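Cytochrome P450 monooxygenase (Rhodococcus sp. ECU0066, PDB 6KBH) binds heme, FMN and a [2Fe-2S] cluster in one chain and probably works as a self-sufficient monooxygenase that passes electrons from flavin to heme. Local coordinates at residues 85-90 / 332-337; 74-79 / 346-351; 56-61 / 354-359. All coordinates share one frame; numbering follows the deposited sequence.

How the contacts relate
All three contacts lie in the cytochrome P450 part of the chain, around one mixed sheet that includes strands 76-78, 352-355 and 332-336. Their first segments come in the order 56-61, 74-79, 85-90 and their partners in the reverse order, so contact 3 encloses contact 2, which encloses contact 1. The centres of contacts 1 and 2 are about 10 Å apart, and contact 3 is about 15 Å from contact 2 and 16 Å from contact 1. Backbone bonds tie V336 to G350 and A351, W332 to I355, and W76 to L354; T79 O meets S359 OG. The N-terminal region is thereby joined to the later sheet strands, with contact 1 reaching the heme.

Contact 1: 85-90 / 332-337; sequences KAVFRG and WRRLVT. With HEM (protoporphyrin IX containing Fe), chain C.
The F88 ring turns its edge to the guanidinium of R334 and to CD1 of W332; the guanidinium in turn has F88 CE1 over one face and a heme propionate at its edge, while the W332 ring carries the heme methyl CMA over one face. This is the propionate site of the P450 fold, where the B helix (81-89) packs against a sheet strand, the axes of 85-89 and 332-336 lying 58° apart. Ring and guanidinium planes stand 89° apart, and F88 CD1 lies 3.5 Å from R334 NH2. With CG anti to the carbonyl carbon (chi1 -74°), the R334 chain bends once, at chi2, and brings the guanidinium to the propionate. Its NH2 donates to heme O1A in a nearly straight bond, and NH1 bonds to the carbonyl O of R333; together the two limit rotation of the group. H133, R137 and H391 are also hydrogen-bonded to the heme. A leucine in place of R334 would probably leave the propionate without this charged partner and the F88 edge without the plane it abuts. W332 CD1 is 4.1 Å from F88 CE1, and the V87 and R334 side chains run past each other in opposite directions, with V87 CG1 3.8 Å from R334 CG.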
loop_
_atom_site.group_PDB
_atom_site.type_symbol
_atom_site.label_atom_id
_atom_site.label_comp_id
_atom_site.label_asym_id
_atom_site.label_seq_id
_atom_site.Cartn_x
_atom_site.Cartn_y
_atom_site.Cartn_z
ATOM N N LYS A 85 -4.876 -17.919 -2.215
ATOM C CA LYS A 85 -4.946 -16.870 -3.222
ATOM C C LYS A 85 -5.610 -17.392 -4.489
ATOM O O LYS A 85 -6.409 -16.688 -5.121
ATOM C CB LYS A 85 -3.552 -16.321 -3.536
ATOM C CG LYS A 85 -3.573 -15.189 -4.557
ATOM C CD LYS A 85 -2.220 -14.942 -5.208
ATOM C CE LYS A 85 -1.363 -14.004 -4.377
ATOM N NZ LYS A 85 -0.218 -13.461 -5.159
ATOM N N ALA A 86 -5.301 -18.634 -4.866
ATOM C CA ALA A 86 -5.913 -19.225 -6.050
ATOM C C ALA A 86 -7.412 -19.418 -5.874
ATOM O O ALA A 86 -8.164 -19.335 -6.851
ATOM C CB ALA A 86 -5.241 -20.557 -6.380
ATOM N N VAL A 87 -7.867 -19.682 -4.648
ATOM C CA VAL A 87 -9.301 -19.808 -4.419
ATOM C C VAL A 87 -9.984 -18.458 -4.586
ATOM O O VAL A 87 -11.086 -18.367 -5.140
ATOM C CB VAL A 87 -9.571 -20.416 -3.030
ATOM C CG1 VAL A 87 -11.060 -20.427 -2.734
ATOM C CG2 VAL A 87 -9.007 -21.820 -2.958
ATOM N N PHE A 88 -9.329 -17.387 -4.132
ATOM C CA PHE A 88 -9.918 -16.055 -4.234
ATOM C C PHE A 88 -10.091 -15.625 -5.687
ATOM O O PHE A 88 -11.095 -14.995 -6.037
ATOM C CB PHE A 88 -9.059 -15.045 -3.474
ATOM C CG PHE A 88 -9.392 -14.947 -2.012
ATOM C CD1 PHE A 88 -10.654 -14.539 -1.601
ATOM C CD2 PHE A 88 -8.445 -15.247 -1.050
ATOM C CE1 PHE A 88 -10.966 -14.441 -0.259
ATOM C CE2 PHE A 88 -8.751 -15.156 0.298
ATOM C CZ PHE A 88 -10.013 -14.752 0.694
ATOM N N ARG A 89 -9.128 -15.960 -6.551
ATOM C CA ARG A 89 -9.184 -15.484 -7.930
ATOM C C ARG A 89 -10.207 -16.244 -8.767
ATOM O O ARG A 89 -10.872 -15.643 -9.621
ATOM C CB ARG A 89 -7.800 -15.574 -8.578
ATOM C CG ARG A 89 -7.817 -15.842 -10.075
ATOM C CD ARG A 89 -6.415 -15.758 -10.661
ATOM N NE ARG A 89 -5.604 -16.902 -10.255
ATOM C CZ ARG A 89 -4.517 -16.817 -9.494
ATOM N NH1 ARG A 89 -4.102 -15.632 -9.067
ATOM N NH2 ARG A 89 -3.841 -17.912 -9.161
ATOM N N GLY A 90 -10.358 -17.547 -8.543
ATOM C CA GLY A 90 -11.328 -18.325 -9.288
ATOM C C GLY A 90 -12.730 -18.158 -8.744
ATOM O O GLY A 90 -13.278 -19.084 -8.137
ATOM N N TRP A 332 -11.408 -17.518 5.925
ATOM C CA TRP A 332 -12.557 -17.088 5.145
ATOM C C TRP A 332 -13.133 -18.308 4.441
ATOM O O TRP A 332 -12.613 -19.421 4.567
ATOM C CB TRP A 332 -12.178 -15.976 4.159
ATOM C CG TRP A 332 -13.326 -15.082 3.810
ATOM C CD1 TRP A 332 -13.849 -14.867 2.568
ATOM C CD2 TRP A 332 -14.104 -14.290 4.716
ATOM N NE1 TRP A 332 -14.899 -13.987 2.643
ATOM C CE2 TRP A 332 -15.077 -13.618 3.951
ATOM C CE3 TRP A 332 -14.071 -14.083 6.099
ATOM C CZ2 TRP A 332 -16.010 -12.752 4.522
ATOM C CZ3 TRP A 332 -14.999 -13.223 6.666
ATOM C CH2 TRP A 332 -15.954 -12.568 5.878
ATOM N N ARG A 333 -14.220 -18.107 3.698
ATOM C CA ARG A 333 -15.018 -19.231 3.236
ATOM C C ARG A 333 -15.438 -19.056 1.786
ATOM O O ARG A 333 -15.778 -17.951 1.353
ATOM C CB ARG A 333 -16.258 -19.419 4.123
ATOM C CG ARG A 333 -15.904 -19.771 5.560
ATOM C CD ARG A 333 -17.132 -19.969 6.417
ATOM N NE ARG A 333 -17.875 -18.738 6.626
ATOM C CZ ARG A 333 -19.100 -18.696 7.132
ATOM N NH1 ARG A 333 -19.711 -19.826 7.472
ATOM N NH2 ARG A 333 -19.714 -17.534 7.293
ATOM N N ARG A 334 -15.417 -20.164 1.047
ATOM C CA ARG A 334 -15.888 -20.219 -0.327
ATOM C C ARG A 334 -16.646 -21.522 -0.535
ATOM O O ARG A 334 -16.404 -22.516 0.155
ATOM C CB ARG A 334 -14.729 -20.110 -1.331
ATOM C CG ARG A 334 -14.147 -18.706 -1.460
ATOM C CD ARG A 334 -15.121 -17.767 -2.159
ATOM N NE ARG A 334 -14.552 -16.441 -2.377
ATOM C CZ ARG A 334 -14.679 -15.423 -1.530
ATOM N NH1 ARG A 334 -15.352 -15.572 -0.400
ATOM N NH2 ARG A 334 -14.127 -14.253 -1.815
ATOM N N LEU A 335 -17.575 -21.504 -1.485
ATOM C CA LEU A 335 -18.400 -22.662 -1.809
ATOM C C LEU A 335 -17.973 -23.197 -3.169
ATOM O O LEU A 335 -18.096 -22.498 -4.181
ATOM C CB LEU A 335 -19.883 -22.289 -1.815
ATOM C CG LEU A 335 -20.880 -23.327 -2.337
ATOM C CD1 LEU A 335 -20.850 -24.587 -1.486
ATOM C CD2 LEU A 335 -22.283 -22.738 -2.381
ATOM N N VAL A 336 -17.463 -24.430 -3.189
ATOM C CA VAL A 336 -17.013 -25.032 -4.439
ATOM C C VAL A 336 -18.219 -25.306 -5.326
ATOM O O VAL A 336 -19.223 -25.874 -4.877
ATOM C CB VAL A 336 -16.214 -26.314 -4.163
ATOM C CG1 VAL A 336 -15.626 -26.856 -5.450
ATOM C CG2 VAL A 336 -15.119 -26.048 -3.143
ATOM N N THR A 337 -18.129 -24.898 -6.592
ATOM C CA THR A 337 -19.253 -24.992 -7.516
ATOM C C THR A 337 -19.142 -26.154 -8.495
ATOM O O THR A 337 -20.128 -26.469 -9.169
ATOM C CB THR A 337 -19.403 -23.685 -8.307
ATOM O OG1 THR A 337 -18.328 -23.570 -9.248
ATOM C CG2 THR A 337 -19.378 -22.484 -7.371
HETATM C CHA HEM C . -14.988 -7.862 1.882
HETATM C CHB HEM C . -11.496 -8.206 5.506
HETATM C CHC HEM C . -12.541 -3.255 7.058
HETATM C CHD HEM C . -15.992 -2.950 3.452
HETATM C C1A HEM C . -13.942 -8.154 2.864
HETATM C C2A HEM C . -13.416 -9.515 2.710
HETATM C C3A HEM C . -12.446 -9.611 3.710
HETATM C C4A HEM C . -12.480 -8.288 4.387
HETATM C CMA HEM C . -11.581 -10.794 4.017
HETATM C CAA HEM C . -13.791 -10.564 1.708
HETATM C CBA HEM C . -12.792 -10.767 0.612
HETATM C CGA HEM C . -13.153 -11.612 -0.563
HETATM O O1A HEM C . -14.160 -12.316 -0.284
HETATM O O2A HEM C . -12.348 -11.389 -1.508
HETATM C C1B HEM C . -11.435 -6.926 6.281
HETATM C C2B HEM C . -10.485 -6.654 7.454
HETATM C C3B HEM C . -10.815 -5.101 7.932
HETATM C C4B HEM C . -11.919 -4.623 7.008
HETATM C CMB HEM C . -9.486 -7.593 8.038
HETATM C CAB HEM C . -10.188 -4.331 9.043
HETATM C CBB HEM C . -8.702 -4.244 9.085
HETATM C C1C HEM C . -13.598 -3.006 6.037
HETATM C C2C HEM C . -14.114 -1.673 6.199
HETATM C C3C HEM C . -15.073 -1.563 5.217
HETATM C C4C HEM C . -15.034 -2.856 4.551
HETATM C CMC HEM C . -13.702 -0.642 7.198
HETATM C CAC HEM C . -15.917 -0.362 4.918
HETATM C CBC HEM C . -17.366 -0.352 5.248
HETATM C C1D HEM C . -15.878 -4.286 2.854
HETATM C C2D HEM C . -16.827 -4.477 1.708
HETATM C C3D HEM C . -16.519 -6.020 1.210
HETATM C C4D HEM C . -15.436 -6.480 2.144
HETATM C CMD HEM C . -17.806 -3.489 1.176
HETATM C CAD HEM C . -17.164 -6.752 0.087
HETATM C CBD HEM C . -16.676 -6.394 -1.279
HETATM C CGD HEM C . -16.959 -7.359 -2.371
HETATM O O1D HEM C . -17.246 -8.463 -1.849
HETATM O O2D HEM C . -16.822 -6.812 -3.495
HETATM N NA HEM C . -13.388 -7.381 3.891
HETATM N NB HEM C . -12.241 -5.698 5.964
HETATM N NC HEM C . -14.150 -3.758 5.025
HETATM N ND HEM C . -14.933 -5.445 3.189
HETATM FE FE HEM C . -13.669 -5.623 4.700
#

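Contact 2: 74-79 / 346-351; sequences GYWVVT and EVPAGA
W76 of strand 76-78 faces the point where strand 345-347 ends in a type II turn, P348 to A351, closed by A351 N bonding to P348 O at 3.2 Å. G350 takes a positive phi of 94° in that turn, where a side chain would jam against the preceding carbonyl O. The contact between the segments is carried by the indole. Its CG is anti to the carbonyl carbon (chi1 -56°), which carries the ring from the strand toward the turn. V347 comes over one face of the ring, its CG1 4.4 Å from W76 CG. At the pyrrole end, the methyl CB of A351 lies 3.6 Å from W76 NE1, and CD1 of the indole is equally near. Farther along the ring, P348 and the indole cross obliquely, with P348 CD 3.9 Å from W76 CZ2. At the far end of the benzene part, the carbonyl O of E346 is 3.8 Å from W76 CH2, while the E346 CB points away. The strand end and the turn together line the indole along its length, through van der Waals contact. Beyond them, Y69 meets the indole with its own ring, and S30, P31 and T32 touch it from a loop. Backbone bonds of W76 to K352 and L354 hold its strand alongside strand 352-355. In the P450 fold the hairpin 340-342/345-347 is a two-stranded insertion between neighbouring strands 332-336 and 352-355 of the main beta sheet, and W76 packs on the turn by which the chain returns to that sheet.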
loop_
_atom_site.group_PDB
_atom_site.type_symbol
_atom_site.label_atom_id
_atom_site.label_comp_id
_atom_site.label_asym_id
_atom_site.label_seq_id
_atom_site.Cartn_x
_atom_site.Cartn_y
_atom_site.Cartn_z
ATOM N N GLY A 74 -17.577 -28.656 9.165
ATOM C CA GLY A 74 -18.007 -29.339 7.963
ATOM C C GLY A 74 -17.226 -29.054 6.697
ATOM O O GLY A 74 -17.677 -29.454 5.618
ATOM N N TYR A 75 -16.074 -28.394 6.780
ATOM C CA TYR A 75 -15.416 -27.861 5.596
ATOM C C TYR A 75 -14.105 -28.573 5.299
ATOM O O TYR A 75 -13.528 -29.265 6.142
ATOM C CB TYR A 75 -15.109 -26.362 5.735
ATOM C CG TYR A 75 -16.286 -25.422 5.908
ATOM C CD1 TYR A 75 -17.553 -25.883 6.258
ATOM C CD2 TYR A 75 -16.121 -24.060 5.715
ATOM C CE1 TYR A 75 -18.614 -25.008 6.414
ATOM C CE2 TYR A 75 -17.170 -23.188 5.861
ATOM C CZ TYR A 75 -18.415 -23.660 6.212
ATOM O OH TYR A 75 -19.454 -22.773 6.356
ATOM N N TRP A 76 -13.636 -28.363 4.075
ATOM C CA TRP A 76 -12.265 -28.653 3.690
ATOM C C TRP A 76 -11.398 -27.442 4.011
ATOM O O TRP A 76 -11.809 -26.301 3.793
ATOM C CB TRP A 76 -12.196 -28.984 2.198
ATOM C CG TRP A 76 -13.102 -30.113 1.822
ATOM C CD1 TRP A 76 -14.468 -30.085 1.759
ATOM C CD2 TRP A 76 -12.712 -31.439 1.461
ATOM N NE1 TRP A 76 -14.950 -31.315 1.384
ATOM C CE2 TRP A 76 -13.892 -32.164 1.194
ATOM C CE3 TRP A 76 -11.478 -32.087 1.341
ATOM C CZ2 TRP A 76 -13.874 -33.503 0.811
ATOM C CZ3 TRP A 76 -11.462 -33.417 0.960
ATOM C CH2 TRP A 76 -12.654 -34.111 0.699
ATOM N N VAL A 77 -10.205 -27.693 4.541
ATOM C CA VAL A 77 -9.323 -26.646 5.041
ATOM C C VAL A 77 -8.175 -26.458 4.060
ATOM O O VAL A 77 -7.558 -27.437 3.620
ATOM C CB VAL A 77 -8.793 -26.976 6.446
ATOM C CG1 VAL A 77 -8.010 -25.803 7.012
ATOM C CG2 VAL A 77 -9.938 -27.347 7.363
ATOM N N VAL A 78 -7.891 -25.201 3.723
ATOM C CA VAL A 78 -6.847 -24.838 2.773
ATOM C C VAL A 78 -5.876 -23.906 3.477
ATOM O O VAL A 78 -6.282 -22.908 4.081
ATOM C CB VAL A 78 -7.428 -24.187 1.507
ATOM C CG1 VAL A 78 -6.314 -23.842 0.525
ATOM C CG2 VAL A 78 -8.436 -25.123 0.867
ATOM N N THR A 79 -4.593 -24.226 3.380
ATOM C CA THR A 79 -3.624 -23.769 4.354
ATOM C C THR A 79 -2.487 -22.939 3.768
ATOM O O THR A 79 -2.040 -22.007 4.441
ATOM C CB THR A 79 -3.092 -24.994 5.114
ATOM O OG1 THR A 79 -4.058 -25.384 6.104
ATOM C CG2 THR A 79 -1.780 -24.747 5.775
ATOM N N GLU A 346 -8.802 -34.223 -4.182
ATOM C CA GLU A 346 -10.057 -34.047 -4.901
ATOM C C GLU A 346 -11.096 -33.402 -3.992
ATOM O O GLU A 346 -11.301 -33.839 -2.856
ATOM C CB GLU A 346 -10.569 -35.387 -5.424
ATOM C CG GLU A 346 -9.573 -36.142 -6.284
ATOM C CD GLU A 346 -10.251 -36.977 -7.348
ATOM O OE1 GLU A 346 -11.446 -36.731 -7.621
ATOM O OE2 GLU A 346 -9.592 -37.879 -7.907
ATOM N N VAL A 347 -11.749 -32.361 -4.495
ATOM C CA VAL A 347 -12.756 -31.612 -3.755
ATOM C C VAL A 347 -14.037 -31.622 -4.579
ATOM O O VAL A 347 -14.009 -31.236 -5.748
ATOM C CB VAL A 347 -12.317 -30.165 -3.467
ATOM C CG1 VAL A 347 -13.324 -29.471 -2.570
ATOM C CG2 VAL A 347 -10.933 -30.149 -2.831
ATOM N N PRO A 348 -15.167 -32.044 -4.024
ATOM C CA PRO A 348 -16.388 -32.174 -4.819
ATOM C C PRO A 348 -17.197 -30.885 -4.885
ATOM O O PRO A 348 -17.002 -29.947 -4.111
ATOM C CB PRO A 348 -17.165 -33.261 -4.065
ATOM C CG PRO A 348 -16.777 -33.040 -2.644
ATOM C CD PRO A 348 -15.342 -32.565 -2.656
ATOM N N ALA A 349 -18.121 -30.862 -5.842
ATOM C CA ALA A 349 -19.055 -29.752 -5.948
ATOM C C ALA A 349 -19.970 -29.726 -4.732
ATOM O O ALA A 349 -20.462 -30.764 -4.280
ATOM C CB ALA A 349 -19.880 -29.868 -7.228
ATOM N N GLY A 350 -20.195 -28.528 -4.199
ATOM C CA GLY A 350 -20.930 -28.361 -2.969
ATOM C C GLY A 350 -20.066 -28.299 -1.728
ATOM O O GLY A 350 -20.548 -27.866 -0.676
ATOM N N ALA A 351 -18.806 -28.719 -1.822
ATOM C CA ALA A 351 -17.898 -28.625 -0.690
ATOM C C ALA A 351 -17.709 -27.170 -0.279
ATOM O O ALA A 351 -17.704 -26.260 -1.111
ATOM C CB ALA A 351 -16.546 -29.248 -1.033
#

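Contact 3: 56-61 / 354-359; sequences ASLRWS and LIVNSS
L58 and V356 point their CB atoms at each other, and S359, in helix 357-360, also directs its CB toward the 56-61 segment, so the three meet where the start of helix 59-64 approaches the end of strand 352-355. L58 and V356 both hold N-cap positions, of helices 59-64 and 357-360, and their apolar side chains meet between the two helix starts. With CG anti to the carbonyl carbon (chi1 -62°), L58 extends a methyl toward the valine, and its CD1 lies 4.3 Å from V356 CG1. That branch of V356 is anti to the backbone N. Nearer the backbone, L58 CB is 4.5 Å from S359 OG, a loose approach of aliphatic carbon to hydroxyl. The nearest CA atoms, those of L58 and S359, are 6.7 Å apart. The hydroxyl of S359 finds its polar partners elsewhere, in R62 NH1 and T79 O, and L58 also touches Y50 and T79. The patch thus joins the helical N-terminal region to the C-terminal end of strand 352-355, an inner strand of the mixed P450 sheet. Between these segments the interaction is a small, buried apolar one of 103 Å², so its cohesion rests on dispersion and burial, while directional bonding comes from S359 to its neighbours.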
loop_
_atom_site.group_PDB
_atom_site.type_symbol
_atom_site.label_atom_id
_atom_site.label_comp_id
_atom_site.label_asym_id
_atom_site.label_seq_id
_atom_site.Cartn_x
_atom_site.Cartn_y
_atom_site.Cartn_z
ATOM N N ALA A 56 0.354 -20.757 13.819
ATOM C CA ALA A 56 1.211 -21.822 14.326
ATOM C C ALA A 56 0.473 -23.151 14.405
ATOM O O ALA A 56 1.074 -24.208 14.187
ATOM C CB ALA A 56 1.764 -21.442 15.699
ATOM N N SER A 57 -0.827 -23.118 14.704
ATOM C CA SER A 57 -1.590 -24.349 14.877
ATOM C C SER A 57 -1.711 -25.156 13.591
ATOM O O SER A 57 -2.058 -26.339 13.653
ATOM C CB SER A 57 -2.985 -24.033 15.418
ATOM O OG SER A 57 -3.887 -23.740 14.368
ATOM N N LEU A 58 -1.441 -24.556 12.431
ATOM C CA LEU A 58 -1.501 -25.276 11.163
ATOM C C LEU A 58 -0.159 -25.277 10.439
ATOM O O LEU A 58 -0.115 -25.505 9.226
ATOM C CB LEU A 58 -2.591 -24.703 10.255
ATOM C CG LEU A 58 -4.030 -24.787 10.771
ATOM C CD1 LEU A 58 -4.536 -23.405 11.131
ATOM C CD2 LEU A 58 -4.942 -25.437 9.746
ATOM N N ARG A 59 0.935 -25.014 11.159
ATOM C CA ARG A 59 2.265 -25.227 10.599
ATOM C C ARG A 59 2.400 -26.632 10.023
ATOM O O ARG A 59 2.995 -26.821 8.955
ATOM C CB ARG A 59 3.325 -24.982 11.674
ATOM C CG ARG A 59 4.762 -25.111 11.199
ATOM C CD ARG A 59 5.251 -23.831 10.540
ATOM N NE ARG A 59 6.690 -23.859 10.288
ATOM C CZ ARG A 59 7.242 -24.348 9.181
ATOM N NH1 ARG A 59 6.472 -24.850 8.227
ATOM N NH2 ARG A 59 8.560 -24.334 9.027
ATOM N N TRP A 60 1.842 -27.633 10.716
ATOM C CA TRP A 60 1.898 -29.006 10.224
ATOM C C TRP A 60 1.175 -29.153 8.891
ATOM O O TRP A 60 1.543 -30.006 8.076
ATOM C CB TRP A 60 1.305 -29.966 11.259
ATOM C CG TRP A 60 -0.171 -29.783 11.463
ATOM C CD1 TRP A 60 -0.777 -28.969 12.376
ATOM C CD2 TRP A 60 -1.227 -30.411 10.723
ATOM N NE1 TRP A 60 -2.144 -29.054 12.253
ATOM C CE2 TRP A 60 -2.444 -29.931 11.244
ATOM C CE3 TRP A 60 -1.259 -31.331 9.670
ATOM C CZ2 TRP A 60 -3.682 -30.345 10.753
ATOM C CZ3 TRP A 60 -2.489 -31.737 9.180
ATOM C CH2 TRP A 60 -3.682 -31.243 9.723
ATOM N N SER A 61 0.148 -28.336 8.651
ATOM C CA SER A 61 -0.587 -28.436 7.395
ATOM C C SER A 61 0.163 -27.760 6.248
ATOM O O SER A 61 0.149 -28.256 5.117
ATOM C CB SER A 61 -1.987 -27.843 7.559
ATOM O OG SER A 61 -2.805 -28.146 6.441
ATOM N N LEU A 354 -12.686 -23.686 3.936
ATOM C CA LEU A 354 -12.147 -22.810 4.971
ATOM C C LEU A 354 -10.724 -22.456 4.555
ATOM O O LEU A 354 -9.797 -23.251 4.745
ATOM C CB LEU A 354 -12.172 -23.471 6.341
ATOM C CG LEU A 354 -11.836 -22.479 7.453
ATOM C CD1 LEU A 354 -12.910 -21.405 7.523
ATOM C CD2 LEU A 354 -11.681 -23.171 8.796
ATOM N N ILE A 355 -10.551 -21.269 3.985
ATOM C CA ILE A 355 -9.262 -20.827 3.473
ATOM C C ILE A 355 -8.618 -19.943 4.539
ATOM O O ILE A 355 -9.084 -18.834 4.821
ATOM C CB ILE A 355 -9.409 -20.121 2.118
ATOM C CG1 ILE A 355 -10.372 -18.931 2.188
ATOM C CG2 ILE A 355 -9.926 -21.114 1.083
ATOM C CD1 ILE A 355 -10.806 -18.413 0.829
ATOM N N VAL A 356 -7.547 -20.441 5.152
ATOM C CA VAL A 356 -7.007 -19.846 6.376
ATOM C C VAL A 356 -6.061 -18.727 5.952
ATOM O O VAL A 356 -4.877 -18.947 5.686
ATOM C CB VAL A 356 -6.326 -20.885 7.265
ATOM C CG1 VAL A 356 -5.921 -20.264 8.588
ATOM C CG2 VAL A 356 -7.252 -22.073 7.494
ATOM N N ASN A 357 -6.606 -17.504 5.889
ATOM C CA ASN A 357 -5.789 -16.326 5.610
ATOM C C ASN A 357 -4.631 -16.217 6.591
ATOM O O ASN A 357 -3.517 -15.829 6.215
ATOM C CB ASN A 357 -6.644 -15.056 5.685
ATOM C CG ASN A 357 -7.925 -15.158 4.880
ATOM O OD1 ASN A 357 -8.837 -15.905 5.236
ATOM N ND2 ASN A 357 -8.014 -14.377 3.808
ATOM N N SER A 358 -4.885 -16.542 7.861
ATOM C CA SER A 358 -3.846 -16.420 8.877
ATOM C C SER A 358 -2.693 -17.374 8.601
ATOM O O SER A 358 -1.526 -17.029 8.814
ATOM C CB SER A 358 -4.436 -16.677 10.264
ATOM O OG SER A 358 -3.499 -16.358 11.276
ATOM N N SER A 359 -3.000 -18.583 8.130
ATOM C CA SER A 359 -1.936 -19.510 7.763
ATOM C C SER A 359 -1.226 -19.044 6.500
ATOM O O SER A 359 0.004 -19.118 6.412
ATOM C CB SER A 359 -2.503 -20.916 7.576
ATOM O OG SER A 359 -1.526 -21.792 7.048
#